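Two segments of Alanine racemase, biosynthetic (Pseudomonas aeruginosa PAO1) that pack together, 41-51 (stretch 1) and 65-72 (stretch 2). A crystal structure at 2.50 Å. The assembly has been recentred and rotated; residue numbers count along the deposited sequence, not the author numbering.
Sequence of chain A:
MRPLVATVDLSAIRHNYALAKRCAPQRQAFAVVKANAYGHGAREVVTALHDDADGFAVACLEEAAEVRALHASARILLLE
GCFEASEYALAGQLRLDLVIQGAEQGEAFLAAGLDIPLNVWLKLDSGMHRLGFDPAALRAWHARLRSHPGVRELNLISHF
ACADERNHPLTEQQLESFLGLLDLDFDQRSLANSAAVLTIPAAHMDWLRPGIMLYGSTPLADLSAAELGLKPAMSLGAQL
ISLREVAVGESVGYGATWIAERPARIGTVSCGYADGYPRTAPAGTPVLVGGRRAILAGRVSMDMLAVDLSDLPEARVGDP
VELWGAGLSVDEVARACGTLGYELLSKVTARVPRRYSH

Stretch 1, residues 41-51: GAREVVTALHD
Stretch 2 65-72: AEVRALHA

Residues 42-48 form a helix and residues 65-70 are the last part of another that begins earlier in the chain; the two run in broadly the same direction, their axes inclined at -43° and 10.0 Å apart at closest approach. The register pairs Val 46 with Val 67 (CA to CA 7.0 Å), Thr 47 with Leu 70 (CA to CA 7.2 Å) and, near the C-terminal ends of the two stretches, His 50 with His 71 (CA to CA 6.8 Å). The contact buries 458 Å², and Leu 70, His 50 and His 71 contribute most.

Leu 70 (chi1 m, chi2 t) directs its CB toward the first helix and lies along it. Its CD1 packs 3.7 Å from Arg 43 CA, its CD2 sits 4.1 Å from Thr 47 OG1, and its CB is 4.3 Å from Val 46 CG1. Thr 47, also m, turns its hydroxyl back on its own helix, where OG1 donates to Arg 43 O at 2.7 Å. Val 46 (t) points toward the second helix, and its CG2 meets CG2 of Val 67 (t) at 4.1 Å, an apolar contact between buried side chains.

At the C-terminal end the imidazoles of His 50 and His 71 form an offset stack, with centroids 4.0 Å apart and planes at 18°. His 50 keeps helical backbone angles (-57/-44) with chi1 t and chi2 105°, whereas His 71 is extended (-134/115) with chi1 t and chi2 -51°. His 71 CD2 lies over one face of the His 50 ring, 3.3 Å from His 50 NE2, while Leu 70 O approaches the edge of that ring, 3.0 Å from His 50 CE1. His 50 O is 3.1 Å from His 71 NE2.

At the other end, the extended Glu 66 (chi1 and chi2 t) reaches the start of the first helix. Water 1 bridges the two, accepting from Arg 43 N at 3.0 Å and donating to Glu 66 OE1 at 2.9 Å.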

ATOM      1  N   GLY A  41      -4.996  -8.515   9.701  1.00 11.69           N
ATOM      2  CA  GLY A  41      -6.418  -8.545  10.036  1.00 11.99           C
ATOM      3  C   GLY A  41      -6.632  -8.437  11.533  1.00 12.42           C
ATOM      4  O   GLY A  41      -6.482  -9.426  12.255  1.00 12.32           O
ATOM      5  N   ALA A  42      -6.989  -7.239  11.998  1.00 12.81           N
ATOM      6  CA  ALA A  42      -7.163  -6.976  13.432  1.00 13.40           C
ATOM      7  C   ALA A  42      -8.192  -7.901  14.080  1.00 13.87           C
ATOM      8  O   ALA A  42      -7.958  -8.438  15.161  1.00 13.82           O
ATOM      9  CB  ALA A  42      -7.528  -5.519  13.676  1.00 13.15           C
ATOM     10  N   ARG A  43      -9.318  -8.093  13.400  1.00 14.61           N
ATOM     11  CA  ARG A  43     -10.404  -8.932  13.897  1.00 15.21           C
ATOM     12  C   ARG A  43      -9.927 -10.357  14.234  1.00 14.70           C
ATOM     13  O   ARG A  43     -10.190 -10.865  15.325  1.00 14.37           O
ATOM     14  CB  ARG A  43     -11.555  -8.925  12.882  1.00 16.55           C
ATOM     15  CG  ARG A  43     -12.772  -9.768  13.233  1.00 18.14           C
ATOM     16  CD  ARG A  43     -13.928  -9.420  12.298  1.00 19.64           C
ATOM     17  NE  ARG A  43     -14.423 -10.591  11.569  1.00 21.30           N
ATOM     18  CZ  ARG A  43     -14.156 -10.860  10.286  1.00 22.35           C
ATOM     19  NH1 ARG A  43     -14.657 -11.955   9.722  1.00 22.85           N
ATOM     20  NH2 ARG A  43     -13.404 -10.039   9.556  1.00 22.86           N
ATOM     21  N   GLU A  44      -9.194 -10.974  13.311  1.00 14.24           N
ATOM     22  CA  GLU A  44      -8.702 -12.341  13.502  1.00 13.67           C
ATOM     23  C   GLU A  44      -7.520 -12.431  14.477  1.00 13.26           C
ATOM     24  O   GLU A  44      -7.435 -13.374  15.273  1.00 13.46           O
ATOM     25  CB  GLU A  44      -8.349 -12.988  12.159  1.00 13.84           C
ATOM     26  CG  GLU A  44      -9.549 -13.311  11.274  1.00 14.03           C
ATOM     27  CD  GLU A  44     -10.012 -12.144  10.401  1.00 14.34           C
ATOM     28  OE1 GLU A  44      -9.364 -11.063  10.392  1.00 14.25           O
ATOM     29  OE2 GLU A  44     -11.041 -12.312   9.706  1.00 14.65           O
ATOM     30  N   VAL A  45      -6.619 -11.453  14.425  1.00 12.49           N
ATOM     31  CA  VAL A  45      -5.471 -11.415  15.333  1.00 12.00           C
ATOM     32  C   VAL A  45      -5.891 -11.218  16.800  1.00 11.75           C
ATOM     33  O   VAL A  45      -5.399 -11.924  17.691  1.00 11.55           O
ATOM     34  CB  VAL A  45      -4.430 -10.363  14.892  1.00 11.95           C
ATOM     35  CG1 VAL A  45      -3.361 -10.163  15.959  1.00 11.84           C
ATOM     36  CG2 VAL A  45      -3.793 -10.776  13.569  1.00 11.88           C
ATOM     37  N   VAL A  46      -6.801 -10.274  17.039  1.00 11.42           N
ATOM     38  CA  VAL A  46      -7.346 -10.026  18.378  1.00 11.28           C
ATOM     39  C   VAL A  46      -8.113 -11.247  18.902  1.00 11.29           C
ATOM     40  O   VAL A  46      -8.005 -11.590  20.078  1.00 11.33           O
ATOM     41  CB  VAL A  46      -8.233  -8.757  18.416  1.00 11.23           C
ATOM     42  CG1 VAL A  46      -8.966  -8.628  19.742  1.00 11.23           C
ATOM     43  CG2 VAL A  46      -7.392  -7.511  18.175  1.00 11.24           C
ATOM     44  N   THR A  47      -8.864 -11.911  18.023  1.00 11.29           N
ATOM     45  CA  THR A  47      -9.588 -13.139  18.375  1.00 11.23           C
ATOM     46  C   THR A  47      -8.629 -14.260  18.805  1.00 11.35           C
ATOM     47  O   THR A  47      -8.889 -14.965  19.778  1.00 11.42           O
ATOM     48  CB  THR A  47     -10.498 -13.602  17.214  1.00 11.10           C
ATOM     49  OG1 THR A  47     -11.446 -12.571  16.922  1.00 11.01           O
ATOM     50  CG2 THR A  47     -11.247 -14.893  17.556  1.00 10.89           C
ATOM     51  N   ALA A  48      -7.520 -14.408  18.082  1.00 11.43           N
ATOM     52  CA  ALA A  48      -6.501 -15.387  18.431  1.00 11.48           C
ATOM     53  C   ALA A  48      -5.802 -15.045  19.755  1.00 11.72           C
ATOM     54  O   ALA A  48      -5.464 -15.947  20.527  1.00 11.88           O
ATOM     55  CB  ALA A  48      -5.490 -15.516  17.304  1.00 11.46           C
ATOM     56  N   LEU A  49      -5.600 -13.748  20.013  1.00 11.78           N
ATOM     57  CA  LEU A  49      -4.956 -13.263  21.244  1.00 11.80           C
ATOM     58  C   LEU A  49      -5.970 -12.744  22.279  1.00 12.05           C
ATOM     59  O   LEU A  49      -5.617 -11.971  23.182  1.00 12.07           O
ATOM     60  CB  LEU A  49      -3.924 -12.170  20.922  1.00 11.59           C
ATOM     61  CG  LEU A  49      -2.707 -12.508  20.046  1.00 11.54           C
ATOM     62  CD1 LEU A  49      -1.998 -11.233  19.607  1.00 11.25           C
ATOM     63  CD2 LEU A  49      -1.733 -13.460  20.738  1.00 11.39           C
ATOM     64  N   HIS A  50      -7.223 -13.180  22.146  1.00 12.20           N
ATOM     65  CA  HIS A  50      -8.325 -12.725  23.001  1.00 12.29           C
ATOM     66  C   HIS A  50      -8.054 -12.966  24.489  1.00 12.42           C
ATOM     67  O   HIS A  50      -8.301 -12.089  25.317  1.00 12.39           O
ATOM     68  CB  HIS A  50      -9.630 -13.406  22.578  1.00 12.33           C
ATOM     69  CG  HIS A  50     -10.841 -12.895  23.292  1.00 12.38           C
ATOM     70  ND1 HIS A  50     -11.757 -12.053  22.697  1.00 12.50           N
ATOM     71  CD2 HIS A  50     -11.288 -13.106  24.551  1.00 12.29           C
ATOM     72  CE1 HIS A  50     -12.714 -11.766  23.562  1.00 12.42           C
ATOM     73  NE2 HIS A  50     -12.450 -12.391  24.695  1.00 12.32           N
ATOM     74  N   ASP A  51      -7.538 -14.149  24.812  1.00 12.47           N
ATOM     75  CA  ASP A  51      -7.242 -14.527  26.193  1.00 12.45           C
ATOM     76  C   ASP A  51      -5.750 -14.487  26.499  1.00 12.27           C
ATOM     77  O   ASP A  51      -5.358 -14.222  27.630  1.00 12.26           O
ATOM     78  CB  ASP A  51      -7.810 -15.914  26.498  1.00 12.79           C
ATOM     79  CG  ASP A  51      -9.279 -16.040  26.122  1.00 13.25           C
ATOM     80  OD1 ASP A  51     -10.082 -15.181  26.556  1.00 13.52           O
ATOM     81  OD2 ASP A  51      -9.633 -16.992  25.387  1.00 13.39           O
ATOM     82  N   ALA A  65     -12.180   0.878  18.794  1.00 10.50           N
ATOM     83  CA  ALA A  65     -13.600   0.516  18.782  1.00 10.59           C
ATOM     84  C   ALA A  65     -13.799  -0.900  18.266  1.00 10.68           C
ATOM     85  O   ALA A  65     -14.624  -1.643  18.790  1.00 10.70           O
ATOM     86  CB  ALA A  65     -14.404   1.507  17.952  1.00 10.41           C
ATOM     87  N   GLU A  66     -13.031  -1.257  17.236  1.00 10.89           N
ATOM     88  CA  GLU A  66     -13.021  -2.607  16.691  1.00 10.96           C
ATOM     89  C   GLU A  66     -12.540  -3.622  17.735  1.00 10.90           C
ATOM     90  O   GLU A  66     -13.144  -4.686  17.885  1.00 11.01           O
ATOM     91  CB  GLU A  66     -12.158  -2.668  15.427  1.00 11.22           C
ATOM     92  CG  GLU A  66     -12.154  -4.028  14.745  1.00 11.68           C
ATOM     93  CD  GLU A  66     -11.318  -4.073  13.475  1.00 12.04           C
ATOM     94  OE1 GLU A  66     -11.538  -5.003  12.671  1.00 12.24           O
ATOM     95  OE2 GLU A  66     -10.444  -3.195  13.270  1.00 12.31           O
ATOM     96  N   VAL A  67     -11.473  -3.285  18.462  1.00 10.72           N
ATOM     97  CA  VAL A  67     -10.938  -4.168  19.507  1.00 10.62           C
ATOM     98  C   VAL A  67     -11.932  -4.351  20.663  1.00 10.66           C
ATOM     99  O   VAL A  67     -12.167  -5.480  21.101  1.00 10.78           O
ATOM    100  CB  VAL A  67      -9.554  -3.702  20.026  1.00 10.58           C
ATOM    101  CG1 VAL A  67      -9.055  -4.618  21.134  1.00 10.58           C
ATOM    102  CG2 VAL A  67      -8.538  -3.664  18.893  1.00 10.52           C
ATOM    103  N   ARG A  68     -12.527  -3.253  21.135  1.00 10.52           N
ATOM    104  CA  ARG A  68     -13.491  -3.316  22.238  1.00 10.48           C
ATOM    105  C   ARG A  68     -14.722  -4.136  21.862  1.00 10.70           C
ATOM    106  O   ARG A  68     -15.276  -4.863  22.696  1.00 10.70           O
ATOM    107  CB  ARG A  68     -13.900  -1.913  22.715  1.00 10.26           C
ATOM    108  CG  ARG A  68     -14.895  -1.889  23.876  1.00 10.12           C
ATOM    109  CD  ARG A  68     -14.370  -2.580  25.129  1.00  9.98           C
ATOM    110  NE  ARG A  68     -13.394  -1.766  25.851  1.00  9.97           N
ATOM    111  CZ  ARG A  68     -12.366  -2.252  26.547  1.00  9.97           C
ATOM    112  NH1 ARG A  68     -12.156  -3.560  26.614  1.00 10.02           N
ATOM    113  NH2 ARG A  68     -11.534  -1.429  27.170  1.00  9.94           N
ATOM    114  N   ALA A  69     -15.140  -4.024  20.603  1.00 10.81           N
ATOM    115  CA  ALA A  69     -16.264  -4.806  20.098  1.00 10.88           C
ATOM    116  C   ALA A  69     -16.002  -6.297  20.274  1.00 10.92           C
ATOM    117  O   ALA A  69     -16.920  -7.058  20.557  1.00 11.01           O
ATOM    118  CB  ALA A  69     -16.534  -4.477  18.637  1.00 10.83           C
ATOM    119  N   LEU A  70     -14.741  -6.700  20.118  1.00 11.05           N
ATOM    120  CA  LEU A  70     -14.359  -8.111  20.193  1.00 11.00           C
ATOM    121  C   LEU A  70     -14.027  -8.577  21.608  1.00 10.95           C
ATOM    122  O   LEU A  70     -14.238  -9.745  21.935  1.00 11.02           O
ATOM    123  CB  LEU A  70     -13.197  -8.406  19.246  1.00 10.98           C
ATOM    124  CG  LEU A  70     -13.563  -8.356  17.757  1.00 11.07           C
ATOM    125  CD1 LEU A  70     -12.324  -8.107  16.912  1.00 11.11           C
ATOM    126  CD2 LEU A  70     -14.279  -9.620  17.301  1.00 11.02           C
ATOM    127  N   HIS A  71     -13.513  -7.663  22.433  1.00 10.86           N
ATOM    128  CA  HIS A  71     -13.155  -7.960  23.822  1.00 10.83           C
ATOM    129  C   HIS A  71     -13.681  -6.876  24.749  1.00 10.73           C
ATOM    130  O   HIS A  71     -13.236  -5.727  24.698  1.00 10.72           O
ATOM    131  CB  HIS A  71     -11.636  -8.093  23.981  1.00 10.93           C
ATOM    132  CG  HIS A  71     -11.220  -8.856  25.200  1.00 11.09           C
ATOM    133  ND1 HIS A  71     -11.702  -8.573  26.462  1.00 11.16           N
ATOM    134  CD2 HIS A  71     -10.357  -9.888  25.352  1.00 11.12           C
ATOM    135  CE1 HIS A  71     -11.157  -9.401  27.335  1.00 11.12           C
ATOM    136  NE2 HIS A  71     -10.337 -10.209  26.688  1.00 11.10           N
ATOM    137  N   ALA A  72     -14.615  -7.262  25.612  1.00 10.69           N
ATOM    138  CA  ALA A  72     -15.356  -6.322  26.450  1.00 10.56           C
ATOM    139  C   ALA A  72     -14.539  -5.715  27.591  1.00 10.60           C
ATOM    140  O   ALA A  72     -14.790  -4.574  27.999  1.00 10.59           O
ATOM    141  CB  ALA A  72     -16.610  -6.989  27.000  1.00 10.39           C
TER
HETATM  142  O   HOH W   1     -10.046  -6.655  10.854  1.00 15.62           O